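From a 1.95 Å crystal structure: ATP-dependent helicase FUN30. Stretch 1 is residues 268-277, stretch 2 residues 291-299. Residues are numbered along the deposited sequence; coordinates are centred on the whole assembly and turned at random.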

# COMPACT_ATOMS: atom_id res chain seq x y z
N ILE A 268 5.28 -0.93 21.22
CA ILE A 268 6.47 -1.75 21.04
C ILE A 268 7.69 -0.84 20.95
O ILE A 268 7.59 0.33 20.56
CB ILE A 268 6.37 -2.67 19.80
CG1 ILE A 268 6.20 -1.85 18.52
CG2 ILE A 268 5.22 -3.66 19.96
CD1 ILE A 268 5.91 -2.69 17.29
N ASN A 269 8.84 -1.39 21.30
CA ASN A 269 10.09 -0.65 21.42
C ASN A 269 11.10 -1.20 20.41
O ASN A 269 11.55 -2.34 20.55
CB ASN A 269 10.63 -0.77 22.85
CG ASN A 269 11.82 0.14 23.10
OD1 ASN A 269 12.74 0.20 22.30
ND2 ASN A 269 11.79 0.86 24.22
N LEU A 270 11.47 -0.39 19.42
CA LEU A 270 12.34 -0.83 18.33
C LEU A 270 13.55 0.08 18.19
O LEU A 270 13.93 0.46 17.08
CB LEU A 270 11.56 -0.91 17.01
CG LEU A 270 10.43 -1.95 17.02
CD1 LEU A 270 9.50 -1.84 15.82
CD2 LEU A 270 11.03 -3.32 17.13
N VAL A 271 14.22 0.41 19.31
CA VAL A 271 15.31 1.38 19.26
C VAL A 271 16.57 0.82 18.60
O VAL A 271 17.54 1.56 18.40
CB VAL A 271 15.68 1.95 20.65
CG1 VAL A 271 14.50 2.74 21.23
CG2 VAL A 271 16.14 0.86 21.60
N CYS A 272 16.57 -0.46 18.23
CA CYS A 272 17.73 -0.95 17.50
C CYS A 272 17.75 -0.47 16.05
O CYS A 272 18.75 -0.71 15.35
CB CYS A 272 17.79 -2.48 17.54
SG CYS A 272 16.29 -3.30 17.00
N ALA A 273 16.69 0.19 15.58
CA ALA A 273 16.70 0.89 14.30
C ALA A 273 16.74 2.39 14.57
O ALA A 273 16.13 2.87 15.52
CB ALA A 273 15.45 0.55 13.49
N ASN A 274 17.47 3.15 13.73
CA ASN A 274 17.43 4.61 13.82
C ASN A 274 16.99 5.26 12.51
O ASN A 274 17.23 6.45 12.31
CB ASN A 274 18.77 5.19 14.30
CG ASN A 274 19.90 5.01 13.30
OD1 ASN A 274 20.13 3.92 12.79
ND2 ASN A 274 20.63 6.10 13.03
N ASN A 275 16.33 4.49 11.63
CA ASN A 275 15.75 5.01 10.41
C ASN A 275 14.31 4.54 10.30
O ASN A 275 13.98 3.42 10.69
CB ASN A 275 16.52 4.57 9.17
CG ASN A 275 17.96 5.03 9.22
OD1 ASN A 275 18.29 6.13 8.77
ND2 ASN A 275 18.83 4.19 9.77
N VAL A 276 13.46 5.41 9.76
CA VAL A 276 12.04 5.13 9.61
C VAL A 276 11.63 5.62 8.22
O VAL A 276 11.92 6.76 7.86
CB VAL A 276 11.19 5.80 10.71
CG1 VAL A 276 9.70 5.59 10.40
CG2 VAL A 276 11.53 5.22 12.08
N ILE A 277 10.98 4.75 7.45
CA ILE A 277 10.44 5.09 6.15
C ILE A 277 8.93 4.96 6.24
O ILE A 277 8.42 3.88 6.56
CB ILE A 277 11.00 4.20 5.04
CG1 ILE A 277 12.53 4.32 4.98
CG2 ILE A 277 10.38 4.58 3.70
CD1 ILE A 277 13.15 3.45 3.94
N ALA A 291 4.21 6.00 14.88
CA ALA A 291 5.05 5.02 14.20
C ALA A 291 6.52 5.36 14.34
O ALA A 291 7.34 4.51 14.72
CB ALA A 291 4.64 4.93 12.72
N ALA A 292 6.89 6.61 14.05
CA ALA A 292 8.29 7.02 14.16
C ALA A 292 8.81 6.87 15.59
O ALA A 292 9.99 6.54 15.78
CB ALA A 292 8.45 8.46 13.68
N ASP A 293 7.96 7.06 16.59
CA ASP A 293 8.38 6.91 17.98
C ASP A 293 8.56 5.46 18.42
O ASP A 293 8.89 5.23 19.58
CB ASP A 293 7.38 7.61 18.91
CG ASP A 293 7.43 9.13 18.81
OD1 ASP A 293 8.37 9.67 18.17
OD2 ASP A 293 6.54 9.78 19.38
N ARG A 294 8.34 4.46 17.54
CA ARG A 294 8.81 3.12 17.87
C ARG A 294 10.33 3.08 17.92
O ARG A 294 10.91 2.31 18.69
CB ARG A 294 8.29 2.07 16.86
CG ARG A 294 6.76 1.95 16.75
CD ARG A 294 6.08 1.89 18.11
NE ARG A 294 5.66 3.22 18.55
CZ ARG A 294 5.38 3.54 19.81
NH1 ARG A 294 5.52 2.62 20.76
NH2 ARG A 294 4.99 4.77 20.11
N ALA A 295 10.98 3.92 17.13
CA ALA A 295 12.43 4.09 17.10
C ALA A 295 12.90 5.28 17.93
O ALA A 295 13.91 5.18 18.64
CB ALA A 295 12.90 4.28 15.65
N HIS A 296 12.17 6.40 17.87
CA HIS A 296 12.55 7.63 18.56
C HIS A 296 11.87 7.62 19.92
O HIS A 296 10.77 8.14 20.10
CB HIS A 296 12.17 8.86 17.75
CG HIS A 296 12.35 10.15 18.50
ND1 HIS A 296 13.60 10.66 18.80
CD2 HIS A 296 11.45 11.00 19.04
CE1 HIS A 296 13.45 11.78 19.49
NE2 HIS A 296 12.15 12.01 19.65
N ARG A 297 12.54 7.00 20.90
CA ARG A 297 11.98 6.85 22.23
C ARG A 297 13.13 6.56 23.20
O ARG A 297 14.27 6.36 22.79
CB ARG A 297 10.93 5.73 22.27
CG ARG A 297 11.52 4.35 21.93
CD ARG A 297 10.46 3.26 21.84
NE ARG A 297 9.69 3.12 23.07
CZ ARG A 297 8.45 3.60 23.24
NH1 ARG A 297 7.85 4.25 22.25
NH2 ARG A 297 7.83 3.43 24.39
N VAL A 298 12.78 6.55 24.48
CA VAL A 298 13.78 6.34 25.53
C VAL A 298 14.49 5.02 25.29
O VAL A 298 13.86 3.98 25.03
CB VAL A 298 13.11 6.38 26.91
CG1 VAL A 298 14.12 6.13 28.01
CG2 VAL A 298 12.42 7.73 27.11
N GLY A 299 15.82 5.05 25.36
CA GLY A 299 16.65 3.91 25.03
C GLY A 299 17.38 4.06 23.72
O GLY A 299 18.41 3.39 23.51
O HOH W 1 9.23 1.34 25.59
O HOH W 2 14.34 1.54 25.73

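The most unusual feature of this contact is that Arg294 joins the other stretch through both its side chain and its backbone, and that these are the two direct hydrogen bonds across the interface. Arg294 NH1 donates to Ile268 O at 3.1 Å, with the carbonyl at the edge of the guanidinium and near its plane, where the N-H bonds point. Arg294 O accepts from Leu270 N at 2.9 Å. Arginine suits the place because its long chain can fold along the neighbouring backbone: chi1 and chi2 are both m, and Arg294 CD packs 3.8 Å from Ile268 CG1 before the charged end reaches the carbonyl. Closer to the backbone, Arg294 CB lies 4.2 Å from Leu270 CD1, so the aliphatic part of the residue also meets buried hydrocarbon.

From Leu270 to Ala273 stretch 1 makes a type I turn, closed by Ala273 N donating to Leu270 O at 3.2 Å. Val271, within the turn, lies beside Ala295, with Val271 CA and Ala295 CA 4.5 Å apart. The small methyl of alanine fits where Ala295 CB lies 3.5 Å from Ala273 O and 3.9 Å from Val276 CG2, the latter an apolar contact. Val276, in the strand, points toward stretch 2, and Val276 CG2 also comes within 4.2 Å of Ala292 O, in the helix that enters stretch 2.

Val271 presents branched hydrocarbon to several partners. Val271 CG1 is 3.5 Å from Arg297 CG, packing against the aliphatic portion of that arginine, while Val271 CG2 lies 3.9 Å from Gly299 O. At the backbone angles of Gly299 (phi 107°, psi -22°) a CB would be jammed against the carbonyl O of Val298, which by itself calls for glycine; an ideal CB on Gly299 would also sit 3.8 Å from Val271 CG2.

The polar margin is organised by water. Asn269 ND2 and Arg297 NE are 3.3 Å apart, but both are donors and cannot bond to each other. Water 1 accepts from Asn269 ND2 at 2.9 Å and from Arg297 NH2 at 2.8 Å, bridging the two donor groups. Water 2 accepts from Asn269 ND2 at 3.0 Å and donates to Val298 O at 2.6 Å, linking donor to acceptor. The amide suits this position because Asn269 OD1, at its other end, accepts a weak hydrogen bond from Val271 N at 3.3 Å. Arg297 is steadied within its own stretch by Arg297 NH1 donating to Asp293 O at 3.0 Å, while Ile268 O lies over one face of its guanidinium.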